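Local coordinates for Dna-binding protein RAP1 (Saccharomyces cerevisiae, PDB 4BJT) that binds DNA as a repressor and activator at telomeres and gene promoters, and binds the telomere protein Rif1 through this C-terminal domain, at residues P70-F78 against F144-N153; C132-Y143 against P155-T163. All coordinates share one frame; numbering follows the deposited sequence.

Interaction 1. Residues P70-F78 against F144-N153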
loop_
_atom_site.group_PDB
_atom_site.type_symbol
_atom_site.label_atom_id
_atom_site.label_comp_id
_atom_site.label_asym_id
_atom_site.label_seq_id
_atom_site.Cartn_x
_atom_site.Cartn_y
_atom_site.Cartn_z
ATOM N N PRO C 70 6.016 15.615 -2.432
ATOM C CA PRO C 70 5.036 15.962 -1.415
ATOM C C PRO C 70 5.675 16.115 -0.047
ATOM O O PRO C 70 6.675 15.464 0.214
ATOM C CB PRO C 70 4.051 14.789 -1.428
ATOM C CG PRO C 70 4.637 13.762 -2.193
ATOM C CD PRO C 70 5.806 14.256 -2.969
ATOM N N LYS C 71 5.092 16.953 0.825
ATOM C CA LYS C 71 5.627 17.198 2.171
ATOM C C LYS C 71 5.826 15.918 2.991
ATOM O O LYS C 71 6.805 15.791 3.735
ATOM C CB LYS C 71 4.739 18.198 2.937
ATOM C CG LYS C 71 5.372 18.758 4.207
ATOM C CD LYS C 71 4.388 19.583 5.059
ATOM C CE LYS C 71 3.713 20.717 4.316
ATOM N NZ LYS C 71 2.942 21.602 5.232
ATOM N N ILE C 72 4.921 14.956 2.840
ATOM C CA ILE C 72 5.014 13.704 3.599
ATOM C C ILE C 72 6.187 12.819 3.136
ATOM O O ILE C 72 6.557 11.884 3.848
ATOM C CB ILE C 72 3.677 12.937 3.480
ATOM C CG1 ILE C 72 3.516 11.824 4.550
ATOM C CG2 ILE C 72 3.463 12.388 2.062
ATOM C CD1 ILE C 72 3.437 12.302 5.966
ATOM N N ALA C 73 6.720 13.074 1.923
ATOM C CA ALA C 73 7.782 12.233 1.359
ATOM C C ALA C 73 9.118 12.713 1.858
ATOM O O ALA C 73 9.738 13.577 1.253
ATOM C CB ALA C 73 7.736 12.251 -0.170
ATOM N N THR C 74 9.544 12.198 3.000
ATOM C CA THR C 74 10.765 12.604 3.649
ATOM C C THR C 74 11.918 11.663 3.321
ATOM O O THR C 74 11.697 10.541 2.860
ATOM C CB THR C 74 10.521 12.635 5.162
ATOM O OG1 THR C 74 10.015 11.360 5.532
ATOM C CG2 THR C 74 9.473 13.653 5.551
ATOM N N THR C 75 13.154 12.102 3.637
ATOM C CA THR C 75 14.356 11.281 3.396
ATOM C C THR C 75 14.437 10.060 4.303
ATOM O O THR C 75 15.244 9.171 4.016
ATOM C CB THR C 75 15.634 12.114 3.447
ATOM O OG1 THR C 75 15.821 12.623 4.779
ATOM C CG2 THR C 75 15.647 13.233 2.418
ATOM N N ASP C 76 13.612 9.964 5.368
ATOM C CA ASP C 76 13.618 8.719 6.137
ATOM C C ASP C 76 12.807 7.632 5.462
ATOM O O ASP C 76 12.949 6.478 5.852
ATOM C CB ASP C 76 13.155 8.883 7.580
ATOM C CG ASP C 76 11.756 9.313 7.696
ATOM O OD1 ASP C 76 11.447 10.359 7.172
ATOM O OD2 ASP C 76 10.951 8.566 8.299
ATOM N N LEU C 77 11.967 7.982 4.458
ATOM C CA LEU C 77 11.141 7.032 3.710
ATOM C C LEU C 77 11.620 6.779 2.277
ATOM O O LEU C 77 11.422 5.690 1.749
ATOM C CB LEU C 77 9.714 7.561 3.645
ATOM C CG LEU C 77 9.007 7.750 4.991
ATOM C CD1 LEU C 77 7.647 8.399 4.774
ATOM C CD2 LEU C 77 8.852 6.439 5.716
ATOM N N PHE C 78 12.255 7.788 1.666
ATOM C CA PHE C 78 12.677 7.746 0.269
ATOM C C PHE C 78 14.130 8.056 0.101
ATOM O O PHE C 78 14.711 8.856 0.850
ATOM C CB PHE C 78 11.862 8.747 -0.534
ATOM C CG PHE C 78 10.383 8.444 -0.557
ATOM C CD1 PHE C 78 9.854 7.569 -1.487
ATOM C CD2 PHE C 78 9.524 9.042 0.349
ATOM C CE1 PHE C 78 8.483 7.343 -1.552
ATOM C CE2 PHE C 78 8.162 8.755 0.337
ATOM C CZ PHE C 78 7.644 7.925 -0.628
ATOM N N PHE C 144 0.358 5.208 -2.244
ATOM C CA PHE C 144 1.111 6.470 -2.451
ATOM C C PHE C 144 0.226 7.639 -2.830
ATOM O O PHE C 144 0.427 8.733 -2.309
ATOM C CB PHE C 144 2.228 6.276 -3.479
ATOM C CG PHE C 144 3.352 5.442 -2.937
ATOM C CD1 PHE C 144 4.203 5.948 -1.982
ATOM C CD2 PHE C 144 3.519 4.134 -3.334
ATOM C CE1 PHE C 144 5.221 5.162 -1.446
ATOM C CE2 PHE C 144 4.525 3.343 -2.772
ATOM C CZ PHE C 144 5.367 3.868 -1.838
ATOM N N LEU C 145 -0.768 7.448 -3.718
ATOM C CA LEU C 145 -1.614 8.583 -4.078
ATOM C C LEU C 145 -2.304 9.156 -2.870
ATOM O O LEU C 145 -2.407 10.371 -2.738
ATOM C CB LEU C 145 -2.672 8.187 -5.101
ATOM C CG LEU C 145 -2.162 7.887 -6.507
ATOM C CD1 LEU C 145 -3.216 7.101 -7.312
ATOM C CD2 LEU C 145 -1.760 9.175 -7.231
ATOM N N ASN C 146 -2.841 8.281 -1.995
ATOM C CA ASN C 146 -3.579 8.745 -0.823
ATOM C C ASN C 146 -2.646 9.297 0.247
ATOM O O ASN C 146 -2.949 10.315 0.853
ATOM C CB ASN C 146 -4.519 7.659 -0.311
ATOM C CG ASN C 146 -5.693 7.513 -1.250
ATOM O OD1 ASN C 146 -6.702 8.188 -1.101
ATOM N ND2 ASN C 146 -5.562 6.682 -2.237
ATOM N N MET C 147 -1.488 8.680 0.448
ATOM C CA MET C 147 -0.471 9.195 1.358
ATOM C C MET C 147 -0.090 10.611 0.955
ATOM O O MET C 147 -0.047 11.524 1.779
ATOM C CB MET C 147 0.765 8.280 1.300
ATOM C CG MET C 147 1.960 8.802 2.122
ATOM S SD MET C 147 3.408 7.843 1.631
ATOM C CE MET C 147 4.765 8.622 2.586
ATOM N N PHE C 148 0.203 10.790 -0.317
ATOM C CA PHE C 148 0.635 12.089 -0.811
ATOM C C PHE C 148 -0.466 13.135 -0.801
ATOM O O PHE C 148 -0.199 14.280 -0.416
ATOM C CB PHE C 148 1.188 11.969 -2.225
ATOM C CG PHE C 148 2.385 11.074 -2.467
ATOM C CD1 PHE C 148 3.266 10.769 -1.440
ATOM C CD2 PHE C 148 2.774 10.760 -3.758
ATOM C CE1 PHE C 148 4.423 10.031 -1.693
ATOM C CE2 PHE C 148 3.926 10.036 -4.000
ATOM C CZ PHE C 148 4.771 9.729 -2.971
ATOM N N LYS C 149 -1.687 12.771 -1.228
ATOM C CA LYS C 149 -2.784 13.740 -1.240
ATOM C C LYS C 149 -3.145 14.162 0.184
ATOM O O LYS C 149 -3.340 15.358 0.427
ATOM C CB LYS C 149 -4.016 13.166 -1.967
ATOM C CG LYS C 149 -5.118 14.196 -2.245
ATOM C CD LYS C 149 -6.377 13.554 -2.832
ATOM C CE LYS C 149 -7.531 14.523 -2.908
ATOM N NZ LYS C 149 -8.683 13.948 -3.650
ATOM N N ASP C 150 -3.243 13.204 1.111
ATOM C CA ASP C 150 -3.659 13.461 2.492
ATOM C C ASP C 150 -2.539 13.983 3.382
ATOM O O ASP C 150 -2.830 14.410 4.501
ATOM C CB ASP C 150 -4.228 12.182 3.134
ATOM C CG ASP C 150 -5.415 11.499 2.461
ATOM O OD1 ASP C 150 -6.155 12.181 1.719
ATOM O OD2 ASP C 150 -5.623 10.285 2.718
ATOM N N ASN C 151 -1.277 13.867 2.955
ATOM C CA ASN C 151 -0.138 14.271 3.786
ATOM C C ASN C 151 -0.137 13.497 5.114
ATOM O O ASN C 151 0.048 14.074 6.184
ATOM C CB ASN C 151 -0.187 15.801 4.019
ATOM C CG ASN C 151 1.012 16.355 4.713
ATOM O OD1 ASN C 151 2.075 15.759 4.684
ATOM N ND2 ASN C 151 0.830 17.445 5.458
ATOM N N VAL C 152 -0.405 12.179 5.044
ATOM C CA VAL C 152 -0.494 11.315 6.218
ATOM C C VAL C 152 0.042 9.954 5.823
ATOM O O VAL C 152 -0.240 9.485 4.719
ATOM C CB VAL C 152 -1.951 11.228 6.737
ATOM C CG1 VAL C 152 -2.837 10.531 5.717
ATOM C CG2 VAL C 152 -2.013 10.508 8.083
ATOM N N ASN C 153 0.798 9.321 6.701
ATOM C CA ASN C 153 1.371 8.007 6.436
ATOM C C ASN C 153 1.199 7.096 7.653
ATOM O O ASN C 153 1.763 7.396 8.702
ATOM C CB ASN C 153 2.880 8.150 6.156
ATOM C CG ASN C 153 3.506 6.811 5.884
ATOM O OD1 ASN C 153 2.980 6.041 5.081
ATOM N ND2 ASN C 153 4.667 6.553 6.426
HETATM O O HOH W 1 2.120 15.360 1.484
#

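Interaction 2. Residues C132-Y143 against P155-T163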
loop_
_atom_site.group_PDB
_atom_site.type_symbol
_atom_site.label_atom_id
_atom_site.label_comp_id
_atom_site.label_asym_id
_atom_site.label_seq_id
_atom_site.Cartn_x
_atom_site.Cartn_y
_atom_site.Cartn_z
ATOM N N CYS C 132 0.929 -4.036 5.252
ATOM C CA CYS C 132 -0.383 -3.466 5.515
ATOM C C CYS C 132 -1.356 -3.623 4.350
ATOM O O CYS C 132 -2.563 -3.463 4.546
ATOM C CB CYS C 132 -0.292 -2.027 5.978
ATOM S SG CYS C 132 -0.174 -0.820 4.664
ATOM N N LEU C 133 -0.844 -3.993 3.150
ATOM C CA LEU C 133 -1.686 -4.289 2.006
ATOM C C LEU C 133 -2.034 -5.797 1.958
ATOM O O LEU C 133 -2.647 -6.220 0.980
ATOM C CB LEU C 133 -0.994 -3.918 0.686
ATOM C CG LEU C 133 -0.615 -2.446 0.512
ATOM C CD1 LEU C 133 -0.033 -2.193 -0.868
ATOM C CD2 LEU C 133 -1.720 -1.529 0.847
ATOM N N SER C 134 -1.592 -6.594 2.931
ATOM C CA SER C 134 -1.772 -8.064 2.906
ATOM C C SER C 134 -1.170 -8.660 1.609
ATOM O O SER C 134 -1.703 -9.631 1.071
ATOM C CB SER C 134 -3.247 -8.456 3.047
ATOM O OG SER C 134 -3.838 -7.928 4.217
ATOM N N GLY C 135 -0.090 -8.050 1.119
ATOM C CA GLY C 135 0.615 -8.484 -0.081
ATOM C C GLY C 135 -0.066 -8.211 -1.408
ATOM O O GLY C 135 0.381 -8.738 -2.424
ATOM N N ASP C 136 -1.116 -7.362 -1.436
ATOM C CA ASP C 136 -1.864 -7.102 -2.672
ATOM C C ASP C 136 -1.181 -5.982 -3.418
ATOM O O ASP C 136 -1.406 -4.793 -3.124
ATOM C CB ASP C 136 -3.314 -6.760 -2.361
ATOM C CG ASP C 136 -4.193 -6.685 -3.607
ATOM O OD1 ASP C 136 -3.642 -6.689 -4.728
ATOM O OD2 ASP C 136 -5.430 -6.623 -3.463
ATOM N N LEU C 137 -0.335 -6.346 -4.389
ATOM C CA LEU C 137 0.455 -5.367 -5.154
ATOM C C LEU C 137 -0.382 -4.341 -5.869
ATOM O O LEU C 137 0.106 -3.225 -6.083
ATOM C CB LEU C 137 1.336 -6.028 -6.227
ATOM C CG LEU C 137 2.363 -7.039 -5.817
ATOM C CD1 LEU C 137 3.358 -7.234 -6.933
ATOM C CD2 LEU C 137 3.055 -6.653 -4.558
ATOM N N MET C 138 -1.617 -4.687 -6.237
ATOM C CA MET C 138 -2.509 -3.774 -6.962
ATOM C C MET C 138 -2.911 -2.555 -6.140
ATOM O O MET C 138 -3.410 -1.595 -6.724
ATOM C CB MET C 138 -3.780 -4.512 -7.435
ATOM C CG MET C 138 -3.505 -5.682 -8.378
ATOM S SD MET C 138 -2.923 -5.195 -10.031
ATOM C CE MET C 138 -1.094 -5.010 -9.753
ATOM N N VAL C 139 -2.744 -2.599 -4.801
ATOM C CA VAL C 139 -3.099 -1.493 -3.917
ATOM C C VAL C 139 -1.855 -0.573 -3.665
ATOM O O VAL C 139 -1.999 0.473 -3.042
ATOM C CB VAL C 139 -3.766 -2.058 -2.631
ATOM C CG1 VAL C 139 -4.293 -0.946 -1.744
ATOM C CG2 VAL C 139 -4.911 -3.018 -2.981
ATOM N N PHE C 140 -0.639 -0.914 -4.179
ATOM C CA PHE C 140 0.546 -0.036 -3.988
ATOM C C PHE C 140 0.322 1.362 -4.512
ATOM O O PHE C 140 0.597 2.349 -3.818
ATOM C CB PHE C 140 1.795 -0.605 -4.668
ATOM C CG PHE C 140 2.842 -1.055 -3.707
ATOM C CD1 PHE C 140 3.680 -0.151 -3.113
ATOM C CD2 PHE C 140 2.988 -2.387 -3.400
ATOM C CE1 PHE C 140 4.677 -0.568 -2.227
ATOM C CE2 PHE C 140 3.949 -2.795 -2.487
ATOM C CZ PHE C 140 4.809 -1.881 -1.935
ATOM N N PRO C 141 -0.169 1.534 -5.752
ATOM C CA PRO C 141 -0.377 2.908 -6.247
ATOM C C PRO C 141 -1.354 3.707 -5.390
ATOM O O PRO C 141 -1.128 4.873 -5.073
ATOM C CB PRO C 141 -0.869 2.695 -7.679
ATOM C CG PRO C 141 -0.291 1.371 -8.059
ATOM C CD PRO C 141 -0.458 0.549 -6.799
ATOM N N ARG C 142 -2.420 3.045 -4.952
ATOM C CA ARG C 142 -3.411 3.646 -4.094
ATOM C C ARG C 142 -2.758 4.165 -2.802
ATOM O O ARG C 142 -3.119 5.224 -2.292
ATOM C CB ARG C 142 -4.454 2.550 -3.739
ATOM C CG ARG C 142 -5.605 3.093 -3.004
ATOM C CD ARG C 142 -6.652 2.016 -2.702
ATOM N NE ARG C 142 -7.213 1.445 -3.924
ATOM C CZ ARG C 142 -8.205 0.550 -3.947
ATOM N NH1 ARG C 142 -8.688 0.057 -2.819
ATOM N NH2 ARG C 142 -8.695 0.117 -5.104
ATOM N N TYR C 143 -1.833 3.388 -2.243
ATOM C CA TYR C 143 -1.161 3.772 -1.011
ATOM C C TYR C 143 -0.466 5.102 -1.212
ATOM O O TYR C 143 -0.695 6.040 -0.447
ATOM C CB TYR C 143 -0.173 2.686 -0.573
ATOM C CG TYR C 143 0.430 2.945 0.792
ATOM C CD1 TYR C 143 1.408 3.923 0.973
ATOM C CD2 TYR C 143 -0.041 2.282 1.919
ATOM C CE1 TYR C 143 1.928 4.194 2.230
ATOM C CE2 TYR C 143 0.519 2.502 3.176
ATOM C CZ TYR C 143 1.495 3.463 3.333
ATOM O OH TYR C 143 1.987 3.659 4.600
ATOM N N PRO C 155 -2.146 6.233 4.985
ATOM C CA PRO C 155 -3.471 6.836 4.793
ATOM C C PRO C 155 -4.500 6.096 5.663
ATOM O O PRO C 155 -4.575 4.865 5.597
ATOM C CB PRO C 155 -3.754 6.652 3.308
ATOM C CG PRO C 155 -2.617 5.998 2.730
ATOM C CD PRO C 155 -1.626 5.623 3.749
ATOM N N PRO C 156 -5.234 6.808 6.531
ATOM C CA PRO C 156 -6.023 6.115 7.553
ATOM C C PRO C 156 -7.388 5.583 7.181
ATOM O O PRO C 156 -7.943 4.803 7.973
ATOM C CB PRO C 156 -6.173 7.175 8.638
ATOM C CG PRO C 156 -6.177 8.429 7.918
ATOM C CD PRO C 156 -5.162 8.250 6.832
ATOM N N ASN C 157 -7.954 5.999 6.040
ATOM C CA ASN C 157 -9.324 5.624 5.683
ATOM C C ASN C 157 -9.413 5.215 4.234
ATOM O O ASN C 157 -10.287 5.698 3.502
ATOM C CB ASN C 157 -10.250 6.820 5.941
ATOM C CG ASN C 157 -10.253 7.316 7.365
ATOM O OD1 ASN C 157 -10.602 6.588 8.299
ATOM N ND2 ASN C 157 -9.954 8.578 7.558
ATOM N N VAL C 158 -8.567 4.269 3.818
ATOM C CA VAL C 158 -8.551 3.789 2.452
ATOM C C VAL C 158 -8.775 2.282 2.375
ATOM O O VAL C 158 -8.009 1.519 2.991
ATOM C CB VAL C 158 -7.220 4.140 1.772
ATOM C CG1 VAL C 158 -7.162 3.595 0.348
ATOM C CG2 VAL C 158 -6.985 5.662 1.788
ATOM N N PRO C 159 -9.796 1.850 1.596
ATOM C CA PRO C 159 -10.004 0.404 1.382
ATOM C C PRO C 159 -8.735 -0.300 0.892
ATOM O O PRO C 159 -8.043 0.175 -0.025
ATOM C CB PRO C 159 -11.102 0.377 0.311
ATOM C CG PRO C 159 -11.868 1.626 0.542
ATOM C CD PRO C 159 -10.778 2.636 0.829
ATOM N N GLY C 160 -8.413 -1.417 1.512
ATOM C CA GLY C 160 -7.227 -2.196 1.180
ATOM C C GLY C 160 -5.986 -1.857 1.975
ATOM O O GLY C 160 -5.005 -2.597 1.916
ATOM N N ILE C 161 -5.992 -0.739 2.714
ATOM C CA ILE C 161 -4.834 -0.323 3.499
ATOM C C ILE C 161 -5.165 -0.525 4.949
ATOM O O ILE C 161 -5.956 0.219 5.524
ATOM C CB ILE C 161 -4.476 1.163 3.178
ATOM C CG1 ILE C 161 -4.261 1.334 1.663
ATOM C CG2 ILE C 161 -3.268 1.621 4.017
ATOM C CD1 ILE C 161 -3.798 2.686 1.226
ATOM N N TRP C 162 -4.604 -1.591 5.539
ATOM C CA TRP C 162 -4.889 -1.939 6.915
ATOM C C TRP C 162 -4.071 -1.108 7.887
ATOM O O TRP C 162 -2.850 -1.202 7.907
ATOM C CB TRP C 162 -4.618 -3.433 7.153
ATOM C CG TRP C 162 -5.617 -4.311 6.485
ATOM C CD1 TRP C 162 -5.606 -4.751 5.198
ATOM C CD2 TRP C 162 -6.779 -4.880 7.094
ATOM N NE1 TRP C 162 -6.713 -5.528 4.956
ATOM C CE2 TRP C 162 -7.456 -5.620 6.104
ATOM C CE3 TRP C 162 -7.302 -4.846 8.387
ATOM C CZ2 TRP C 162 -8.641 -6.313 6.367
ATOM C CZ3 TRP C 162 -8.448 -5.560 8.652
ATOM C CH2 TRP C 162 -9.138 -6.234 7.636
ATOM N N THR C 163 -4.738 -0.367 8.745
ATOM C CA THR C 163 -4.068 0.398 9.786
ATOM C C THR C 163 -3.971 -0.421 11.081
ATOM O O THR C 163 -4.625 -1.456 11.250
ATOM C CB THR C 163 -4.836 1.677 10.055
ATOM O OG1 THR C 163 -6.123 1.309 10.545
ATOM C CG2 THR C 163 -4.969 2.542 8.815
HETATM O O HOH W 2 -4.895 -4.832 0.530
HETATM O O HOH W 3 -6.564 -8.040 3.495
#

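Interaction 1. Residues P70-F78 against F144-N153
The ring of Phe144 meets the ring of Phe78 at the start of this contact. Phe78 CZ lies 3.8 Å from Phe144 CE1, and the two side chains run antiparallel alongside each other. One turn on, Met147 runs out fully extended. Its chi1 of 174° sets CG opposite the backbone N, and the straight chain beyond carries the methyl to the loop. Met147 CE meets Leu77 CD1 tip to tip at 3.6 Å. The same methyl sits at the edge of the Phe78 ring, and Ile72 CG2 packs on Met147 CG. Phe148 is gripped more closely. Pro70 CG stands over one face of its ring, 3.6 Å from the centroid and 19° off the normal, a CH-pi contact. The backbone of Phe144 backs the opposite face. Ile72 CG2 and Phe78 CZ come in at the ring edge, 3.9 Å from Phe148 CD1 and 4.0 Å from Phe148 CE1. A leucine in place of Phe148 has no ring face for Pro70 CG, and would probably leave a gap beside Pro70 and Phe78. Asn151 leaves the helix with positive phi. Its OD1 lies 3.5 Å from Ile72 CB. A water ties this end together: it accepts from Ile72 N and donates to Phe148 O and Asn151 OD1. Asn153 closes the contact with its ND2 3.9 Å from Leu77 CD1; its OD1 is hydrogen-bonded to Tyr143 OH. Phe125 of helix 123-132 also touches Leu77, Met147 and Asn153. The type I turn from Pro70 to Ala73, in the loop between helices 56-59 and 80-83, sets Pro70 and Ile72 against helix 140-150. It is loop-on-helix packing in the all-helical Rap1 C-terminal domain, buried at Phe148 and open to solvent near Asn151.

Interaction 2. Residues C132-Y143 against P155-T163
Ile161 fills the tight part of the contact, where its branches meet four side chains. Its CD1 reaches Tyr143 CA at 3.6 Å and also touches Tyr143 CD2, with the two side chains at about a right angle. Ile161 CG1 packs against both Leu133 CD2 and Val139 CG1, and Ile161 CG2 lies near Cys132 SG. Pro155 adds a CH-pi contact, its CD over one face of the Tyr143 ring, 3.9 Å from the centroid and 16° off the normal. The hydroxyl of that ring turns to Asn153. Arg142 bends at chi3 (-62°), which brings NH1 to Pro159 O at 2.9 Å. The oxygen lies near the guanidinium plane, but the donor stands above the carbonyl plane. Glu55 and Asp59 make salt bridges to the same guanidinium, so its charge is probably well balanced. The Schellman cap of helix 123-132, with Ser134 at positive phi, lies near the type II turn Val158-Ile161. At the positive phi of Gly160 a side chain would jam against the preceding carbonyl O, and a CB would also come tight against Val139 CG1. Just past the turn, Trp162 N donates to Cys132 O at 2.9 Å, with an N-H...O angle of 162°. Beyond Ser134, the backbones of Gly135 and Leu137 hydrogen-bond to the bound Rif1 peptide. The looser side is bridged by water. One water donates to both Leu133 O and Gly160 O. Another joins Ser134 OG to Trp162 NE1, weakly at the indole. Arg193 of helix 187-198 also hydrogen-bonds to Ser134 OG and forms a cation-pi contact with Trp162.

Overall arrangement
Interaction 1 and interaction 2 share helix 140-150, and their centres lie 14 Å apart. Interaction 2 is buried and near the centre of the chain. Interaction 1 lies farther out and is only partly buried, with exposed Lys71 and Asn151 at its margin. Its chemistry is aromatic and aliphatic packing, with one water for the polar atoms. Interaction 2 adds direct hydrogen bonds and an arginine paired with acids. It joins the helix to the loop that leads to the C-terminal helices, whereas interaction 1 holds the loop between helices 56-59 and 80-83. They meet at the Asn153-Tyr143 pair and where Asn146 packs on Pro155 and Val158.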